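Local coordinates for protein aerobactin synthase IucC (Klebsiella pneumoniae, PDB 6CN7) that probably completes siderophore biosynthesis, joining a second N-acetyl-N-hydroxylysine to a citryl precursor at the expense of ATP to yield aerobactin, at residues L112-G117 against Q132-G137; K145-W150 against Q258-L263; M370-E375 against G385-R390. The protein carries 5 engineered substitutions. All coordinates share one frame; numbering follows the deposited sequence.

Interaction 1. Residues L112-G117 against Q132-G137; sequences LKARRG and QCLLSG
Arg115, the first residue to leave helical angles at the end of helix 91-114, brings its CA to 7.5 Å from the CA of Leu134; this is the nearest approach of the two backbones. Both side chains set out toward the opposing segment and slide past each other in opposite directions. Arg115 CG lies 4.1 Å from Leu134 CD1, and the next carbon, CD, comes up beside the Leu134 peptide, 3.6 Å from its O. The chain then bends at chi3 (59°), which carries NE off the peptide and brings NH2 back to Leu134 O. There NH2 gives a weak hydrogen bond to Leu134 O at 2.9 Å. Its N-H...O angle of 129° is far from straight, and the oxygen sits obliquely to the guanidinium plane. The stronger partner of NH2 is Glu375, whose OE1 forms a salt bridge with it. The hydroxyl of Ser136 is hydrogen-bonded to that same carboxylate oxygen, so Glu375 joins the two segments from a third part of the chain and probably fixes the rotation of the guanidinium. The second methyl of Leu134, CD2, meets Ala114 CB at 3.9 Å, and the side chain also packs on Leu126. Leu134 is buried, its two methyls lying against Ala114 and the aliphatic stem of Arg115. The arrangement joins the C-terminal ends of helices 91-114 and 128-133, with the short helix 120-124 between them in the chain, and its polar half is the Arg115-Glu375 salt bridge with Ser136 on the same carboxylate oxygen. It probably belongs to the helical thumb region of the hand-like fold described for siderophore synthetases of the IucA/IucC family.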
# COMPACT_ATOMS: atom_id res chain seq x y z
N LEU A 112 23.17 0.85 13.27
CA LEU A 112 24.52 1.38 13.38
C LEU A 112 24.49 2.84 13.84
O LEU A 112 25.28 3.25 14.70
CB LEU A 112 25.24 1.24 12.04
CG LEU A 112 26.73 1.55 11.99
CD1 LEU A 112 27.52 0.67 12.94
CD2 LEU A 112 27.23 1.38 10.57
N LYS A 113 23.58 3.64 13.27
CA LYS A 113 23.47 5.04 13.67
C LYS A 113 22.96 5.17 15.10
O LYS A 113 23.47 5.99 15.87
CB LYS A 113 22.55 5.79 12.70
N ALA A 114 21.95 4.37 15.47
CA ALA A 114 21.33 4.51 16.78
C ALA A 114 22.20 3.96 17.91
O ALA A 114 22.01 4.36 19.06
CB ALA A 114 19.98 3.80 16.80
N ARG A 115 23.14 3.07 17.61
CA ARG A 115 23.97 2.44 18.62
C ARG A 115 25.38 3.04 18.68
O ARG A 115 26.26 2.46 19.32
CB ARG A 115 24.04 0.93 18.38
CG ARG A 115 22.72 0.22 18.66
CD ARG A 115 22.70 -1.20 18.13
NE ARG A 115 23.76 -2.03 18.71
CZ ARG A 115 23.77 -3.35 18.68
NH1 ARG A 115 24.78 -4.02 19.23
NH2 ARG A 115 22.77 -4.03 18.12
N ARG A 116 25.60 4.18 18.03
CA ARG A 116 26.94 4.76 17.98
C ARG A 116 27.32 5.39 19.31
O ARG A 116 26.48 5.95 20.02
CB ARG A 116 27.03 5.80 16.87
CG ARG A 116 28.21 5.60 15.94
CD ARG A 116 28.44 6.79 15.03
NE ARG A 116 27.58 6.77 13.85
CZ ARG A 116 27.80 6.04 12.77
NH1 ARG A 116 28.87 5.26 12.69
NH2 ARG A 116 26.96 6.09 11.75
N GLY A 117 28.60 5.29 19.64
CA GLY A 117 29.13 5.79 20.90
C GLY A 117 28.64 5.09 22.14
O GLY A 117 28.93 5.55 23.25
N GLN A 132 15.29 -3.75 23.19
CA GLN A 132 14.71 -4.72 22.34
C GLN A 132 14.64 -4.23 20.93
O GLN A 132 14.88 -4.96 20.05
CB GLN A 132 13.37 -5.20 22.82
CG GLN A 132 12.66 -6.07 21.84
CD GLN A 132 11.44 -6.78 22.31
OE1 GLN A 132 10.86 -7.53 21.60
NE2 GLN A 132 11.08 -6.58 23.52
N CYS A 133 14.31 -2.98 20.73
CA CYS A 133 14.27 -2.40 19.39
C CYS A 133 15.64 -2.44 18.71
O CYS A 133 15.72 -2.60 17.49
CB CYS A 133 13.77 -0.95 19.46
SG CYS A 133 11.99 -0.78 19.73
N LEU A 134 16.72 -2.29 19.48
CA LEU A 134 18.06 -2.17 18.92
C LEU A 134 18.74 -3.51 18.70
O LEU A 134 19.91 -3.54 18.31
CB LEU A 134 18.93 -1.29 19.83
CG LEU A 134 18.43 0.15 20.03
CD1 LEU A 134 19.36 0.88 20.97
CD2 LEU A 134 18.32 0.89 18.70
N LEU A 135 18.04 -4.62 18.93
CA LEU A 135 18.63 -5.93 18.68
C LEU A 135 18.83 -6.14 17.19
O LEU A 135 18.09 -5.63 16.35
CB LEU A 135 17.74 -7.03 19.26
CG LEU A 135 17.61 -7.05 20.79
CD1 LEU A 135 16.61 -8.10 21.21
CD2 LEU A 135 18.96 -7.30 21.45
N SER A 136 19.86 -6.93 16.86
CA SER A 136 20.24 -7.13 15.46
C SER A 136 19.20 -7.91 14.67
O SER A 136 19.20 -7.84 13.44
CB SER A 136 21.59 -7.86 15.38
OG SER A 136 22.60 -7.13 16.06
N GLY A 137 18.33 -8.65 15.34
CA GLY A 137 17.36 -9.48 14.65
C GLY A 137 17.74 -10.95 14.68
O GLY A 137 18.61 -11.39 15.43

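Interaction 2. Residues K145-W150 against Q258-L263; sequences KGRRGW and QSLRTL
Leu260 inserts its isobutyl group between Arg147 and Trp150, the first and last residues of a type II beta turn, whose side chains both point toward 258-263. Leu260 CB makes no close contact with that turn, and the touching begins at CG. With CG anti to the backbone N (chi1 -169°), the branch point arrives 4.1 Å from Trp150 CH2. From there the two methyls part. CD1 turns to the far end of the indole, 3.8 Å from Trp150 CH2 and 3.9 Å from Trp150 CZ3, touching the six-membered ring obliquely. CD2 reaches the arginine chain, 3.6 Å from Arg147 CD and 3.7 Å from Arg147 NE, while also staying near Trp150 CH2. The contact is by van der Waals touch alone, with no hydrogen bond between the segments. Arg147 runs extended from CG to NE, so its stem lies across the leucine while its charged end continues to Glu161, with which NH1 forms a salt bridge. Arg147 CB stands 3.9 Å above one face of the Trp150 ring, so the arginine stem starts over the rim of the indole. The indole further meets the ring of Trp225, their planes about 35° apart, and packs on Leu155 and Tyr158 of helix 152-158. Leu260 has a positive phi (74°), as the central residue of a classic gamma turn does, and Arg261 N returns a weak hydrogen bond to Ser259 O at 2.7 Å. Just beyond, the chain enters strand 262-265. The leucine on this gamma turn ties the start of the strand to the loop leading into helix 152-158. The Ser-Leu-Arg-Thr sequence of residues 259-262 is consistent with the S-x-R-T region that lies beside ATP in related siderophore synthetases.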
# COMPACT_ATOMS: atom_id res chain seq x y z
N LYS A 145 15.49 -8.71 8.13
CA LYS A 145 14.56 -7.59 8.21
C LYS A 145 13.76 -7.41 6.93
O LYS A 145 13.04 -6.41 6.79
CB LYS A 145 15.29 -6.30 8.55
CG LYS A 145 15.95 -6.30 9.92
CD LYS A 145 16.72 -5.02 10.15
CE LYS A 145 17.59 -5.12 11.38
NZ LYS A 145 18.70 -6.09 11.18
N GLY A 146 13.86 -8.34 5.98
CA GLY A 146 12.99 -8.30 4.82
C GLY A 146 11.56 -8.63 5.23
O GLY A 146 11.31 -9.51 6.05
N ARG A 147 10.62 -7.88 4.66
CA ARG A 147 9.21 -8.07 4.99
C ARG A 147 8.40 -7.77 3.74
O ARG A 147 8.30 -6.62 3.31
CB ARG A 147 8.80 -7.17 6.16
CG ARG A 147 9.70 -7.34 7.40
CD ARG A 147 9.46 -6.25 8.42
NE ARG A 147 10.26 -6.45 9.64
CZ ARG A 147 11.41 -5.84 9.91
NH1 ARG A 147 11.94 -4.97 9.05
NH2 ARG A 147 12.04 -6.10 11.05
N ARG A 148 7.83 -8.82 3.14
CA ARG A 148 7.25 -8.73 1.81
C ARG A 148 6.26 -7.58 1.71
O ARG A 148 5.33 -7.47 2.52
CB ARG A 148 6.56 -10.06 1.46
CG ARG A 148 5.94 -10.09 0.07
CD ARG A 148 6.99 -9.88 -1.01
NE ARG A 148 8.12 -10.78 -0.86
CZ ARG A 148 8.14 -12.05 -1.27
NH1 ARG A 148 9.22 -12.79 -1.08
NH2 ARG A 148 7.07 -12.58 -1.86
N GLY A 149 6.46 -6.74 0.70
CA GLY A 149 5.57 -5.62 0.44
C GLY A 149 5.84 -4.38 1.26
O GLY A 149 5.12 -3.38 1.08
N TRP A 150 6.83 -4.39 2.14
CA TRP A 150 7.15 -3.23 2.98
C TRP A 150 8.28 -2.44 2.33
O TRP A 150 9.41 -2.92 2.24
CB TRP A 150 7.54 -3.67 4.39
CG TRP A 150 6.39 -4.15 5.22
CD1 TRP A 150 5.29 -4.83 4.79
CD2 TRP A 150 6.21 -3.97 6.63
NE1 TRP A 150 4.45 -5.09 5.84
CE2 TRP A 150 4.99 -4.57 6.99
CE3 TRP A 150 6.97 -3.35 7.64
CZ2 TRP A 150 4.51 -4.58 8.29
CZ3 TRP A 150 6.49 -3.36 8.94
CH2 TRP A 150 5.27 -3.98 9.25
N GLN A 258 10.09 -7.42 18.39
CA GLN A 258 10.80 -8.19 17.37
C GLN A 258 9.83 -9.02 16.54
O GLN A 258 10.06 -9.22 15.33
CB GLN A 258 11.85 -9.08 18.03
CG GLN A 258 13.05 -8.33 18.58
CD GLN A 258 13.93 -7.75 17.48
OE1 GLN A 258 14.30 -6.58 17.53
NE2 GLN A 258 14.28 -8.57 16.50
N SER A 259 8.76 -9.53 17.15
CA SER A 259 7.78 -10.33 16.42
C SER A 259 6.93 -9.49 15.47
O SER A 259 6.21 -10.06 14.64
CB SER A 259 6.86 -11.06 17.40
OG SER A 259 6.05 -10.14 18.12
N LEU A 260 6.99 -8.16 15.57
CA LEU A 260 6.37 -7.26 14.61
C LEU A 260 4.85 -7.21 14.74
O LEU A 260 4.25 -6.13 14.65
CB LEU A 260 6.76 -7.66 13.19
CG LEU A 260 6.42 -6.66 12.07
CD1 LEU A 260 7.07 -5.31 12.32
CD2 LEU A 260 6.86 -7.22 10.73
N ARG A 261 4.20 -8.36 14.95
CA ARG A 261 2.76 -8.39 15.13
C ARG A 261 2.34 -8.06 16.56
O ARG A 261 1.20 -7.62 16.77
CB ARG A 261 2.19 -9.76 14.75
CG ARG A 261 2.15 -10.04 13.26
CD ARG A 261 1.54 -11.41 12.99
NE ARG A 261 0.18 -11.50 13.52
CZ ARG A 261 -0.47 -12.64 13.72
NH1 ARG A 261 0.10 -13.80 13.44
NH2 ARG A 261 -1.70 -12.61 14.21
N THR A 262 3.22 -8.27 17.54
CA THR A 262 2.92 -7.98 18.93
C THR A 262 3.49 -6.62 19.30
O THR A 262 4.67 -6.35 19.06
CB THR A 262 3.49 -9.07 19.85
OG1 THR A 262 3.01 -10.35 19.43
CG2 THR A 262 3.07 -8.82 21.30
N LEU A 263 2.65 -5.76 19.87
CA LEU A 263 3.00 -4.38 20.14
C LEU A 263 3.00 -4.10 21.64
O LEU A 263 2.20 -4.67 22.39
CB LEU A 263 2.03 -3.42 19.45
CG LEU A 263 1.66 -3.73 18.00
CD1 LEU A 263 0.60 -2.75 17.52
CD2 LEU A 263 2.89 -3.67 17.10

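Interaction 3. Residues M370-E375 against G385-R390; sequences MATLME and GAYIDR
Thr372 and Leu373 meet the ring of Tyr387 at two separate points, each side chain crossing the tyrosine at about a right angle. Leu373 makes the carbon contact: its CD2 lies 4.0 Å from Tyr387 CD2 and 4.1 Å from Tyr387 CE2, obliquely to the ring. Thr372 CG2 comes up at the ring's edge, near its plane, 3.8 Å from Tyr387 OH. That methyl stands anti to the threonine backbone N, while OG1 lies on the backbone N side (chi1 -55°) and hydrogen-bonds Leu369 O, so the polar branch turns back to the end of strand 366-369 and the methyl meets the ring. All three side chains are buried, with Leu402 and Trp398 of helix 395-417 and Ile124 of helix 120-124 closing round them. Farther along helix 383-391, Asp389 and Arg390 are exposed, and Arg390 forms a salt bridge with Asp125. A bound MES buffer molecule lies about 4 Å from the Tyr387 side chain, which may mark a pocket there. The contact joins the 3-10 segment after strand 366-369 to helix 383-391, ten residues on, as a small hydrophobic contact of a short connection.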
# COMPACT_ATOMS: atom_id res chain seq x y z
N MET A 370 16.55 -13.08 25.31
CA MET A 370 17.80 -13.82 25.40
C MET A 370 18.71 -13.53 24.22
O MET A 370 19.93 -13.63 24.33
CB MET A 370 17.51 -15.32 25.50
CG MET A 370 18.75 -16.14 25.79
SD MET A 370 18.39 -17.79 26.38
CE MET A 370 20.04 -18.48 26.43
N ALA A 371 18.13 -13.17 23.07
CA ALA A 371 18.93 -12.74 21.93
C ALA A 371 19.85 -11.58 22.29
O ALA A 371 20.85 -11.37 21.59
CB ALA A 371 18.02 -12.35 20.77
N THR A 372 19.54 -10.83 23.35
CA THR A 372 20.43 -9.77 23.80
C THR A 372 21.83 -10.30 24.07
O THR A 372 22.81 -9.57 23.86
CB THR A 372 19.86 -9.13 25.07
OG1 THR A 372 18.52 -8.67 24.82
CG2 THR A 372 20.71 -7.95 25.51
N LEU A 373 21.95 -11.55 24.52
CA LEU A 373 23.25 -12.13 24.83
C LEU A 373 24.07 -12.46 23.60
O LEU A 373 25.21 -12.92 23.74
CB LEU A 373 23.05 -13.38 25.68
CG LEU A 373 22.18 -13.21 26.93
CD1 LEU A 373 22.07 -14.52 27.67
CD2 LEU A 373 22.74 -12.12 27.84
N MET A 374 23.54 -12.25 22.40
CA MET A 374 24.30 -12.40 21.16
C MET A 374 24.89 -11.08 20.67
O MET A 374 25.54 -11.07 19.63
CB MET A 374 23.41 -12.97 20.06
CG MET A 374 22.62 -14.20 20.44
SD MET A 374 21.46 -14.63 19.13
CE MET A 374 20.59 -15.95 19.94
N GLU A 375 24.67 -9.99 21.40
CA GLU A 375 25.02 -8.66 20.91
C GLU A 375 26.39 -8.23 21.40
O GLU A 375 26.88 -8.68 22.44
CB GLU A 375 23.98 -7.64 21.36
CG GLU A 375 22.57 -7.91 20.85
CD GLU A 375 22.43 -7.68 19.36
OE1 GLU A 375 23.24 -6.92 18.79
OE2 GLU A 375 21.51 -8.27 18.75
N GLY A 385 29.15 -9.94 28.67
CA GLY A 385 30.23 -9.59 29.56
C GLY A 385 29.90 -8.41 30.46
O GLY A 385 30.37 -8.34 31.59
N ALA A 386 29.09 -7.48 29.96
CA ALA A 386 28.64 -6.37 30.80
C ALA A 386 27.76 -6.86 31.94
O ALA A 386 27.93 -6.44 33.09
CB ALA A 386 27.90 -5.33 29.95
N TYR A 387 26.82 -7.76 31.64
CA TYR A 387 26.00 -8.34 32.69
C TYR A 387 26.86 -9.07 33.71
O TYR A 387 26.63 -8.95 34.92
CB TYR A 387 24.96 -9.29 32.09
CG TYR A 387 23.87 -8.61 31.30
CD1 TYR A 387 23.02 -7.69 31.89
CD2 TYR A 387 23.69 -8.90 29.95
CE1 TYR A 387 22.02 -7.07 31.17
CE2 TYR A 387 22.69 -8.28 29.22
CZ TYR A 387 21.86 -7.37 29.84
OH TYR A 387 20.87 -6.75 29.12
N ILE A 388 27.85 -9.82 33.25
CA ILE A 388 28.68 -10.60 34.16
C ILE A 388 29.45 -9.69 35.10
O ILE A 388 29.54 -9.95 36.31
CB ILE A 388 29.63 -11.51 33.35
CG1 ILE A 388 28.83 -12.65 32.71
CG2 ILE A 388 30.75 -12.07 34.24
CD1 ILE A 388 29.62 -13.48 31.72
N ASP A 389 30.01 -8.60 34.57
CA ASP A 389 30.76 -7.68 35.41
C ASP A 389 29.88 -7.10 36.52
O ASP A 389 30.32 -6.97 37.67
CB ASP A 389 31.36 -6.56 34.57
CG ASP A 389 32.35 -7.07 33.54
OD1 ASP A 389 32.87 -8.19 33.72
OD2 ASP A 389 32.61 -6.35 32.55
N ARG A 390 28.63 -6.76 36.19
CA ARG A 390 27.74 -6.18 37.18
C ARG A 390 27.21 -7.20 38.17
O ARG A 390 26.79 -6.81 39.27
CB ARG A 390 26.56 -5.49 36.48
CG ARG A 390 26.95 -4.23 35.77
CD ARG A 390 25.75 -3.36 35.50
NE ARG A 390 26.12 -2.20 34.71
CZ ARG A 390 25.24 -1.32 34.23
NH1 ARG A 390 23.95 -1.48 34.46
NH2 ARG A 390 25.68 -0.29 33.52

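Interaction 3 is fully buried and purely by van der Waals contact, whereas interactions 1 and 2 are partly buried and use arginine stems whose charged ends find carboxylates outside the two segments. Only interaction 1 adds a hydrogen bond across its segments, and a weak one. It is also the hub. Glu375, just after the 3-10 segment of interaction 3, ties the two together, and Leu135 packs on Thr372 there. In the other direction, Ser136 O accepts a hydrogen bond from Lys145 NZ of interaction 2, and Gln258 packs beside residues 132-137. Interactions 2 and 3 do not touch, their nearest atoms being about 7 Å apart, so residues 132-137 bridge them.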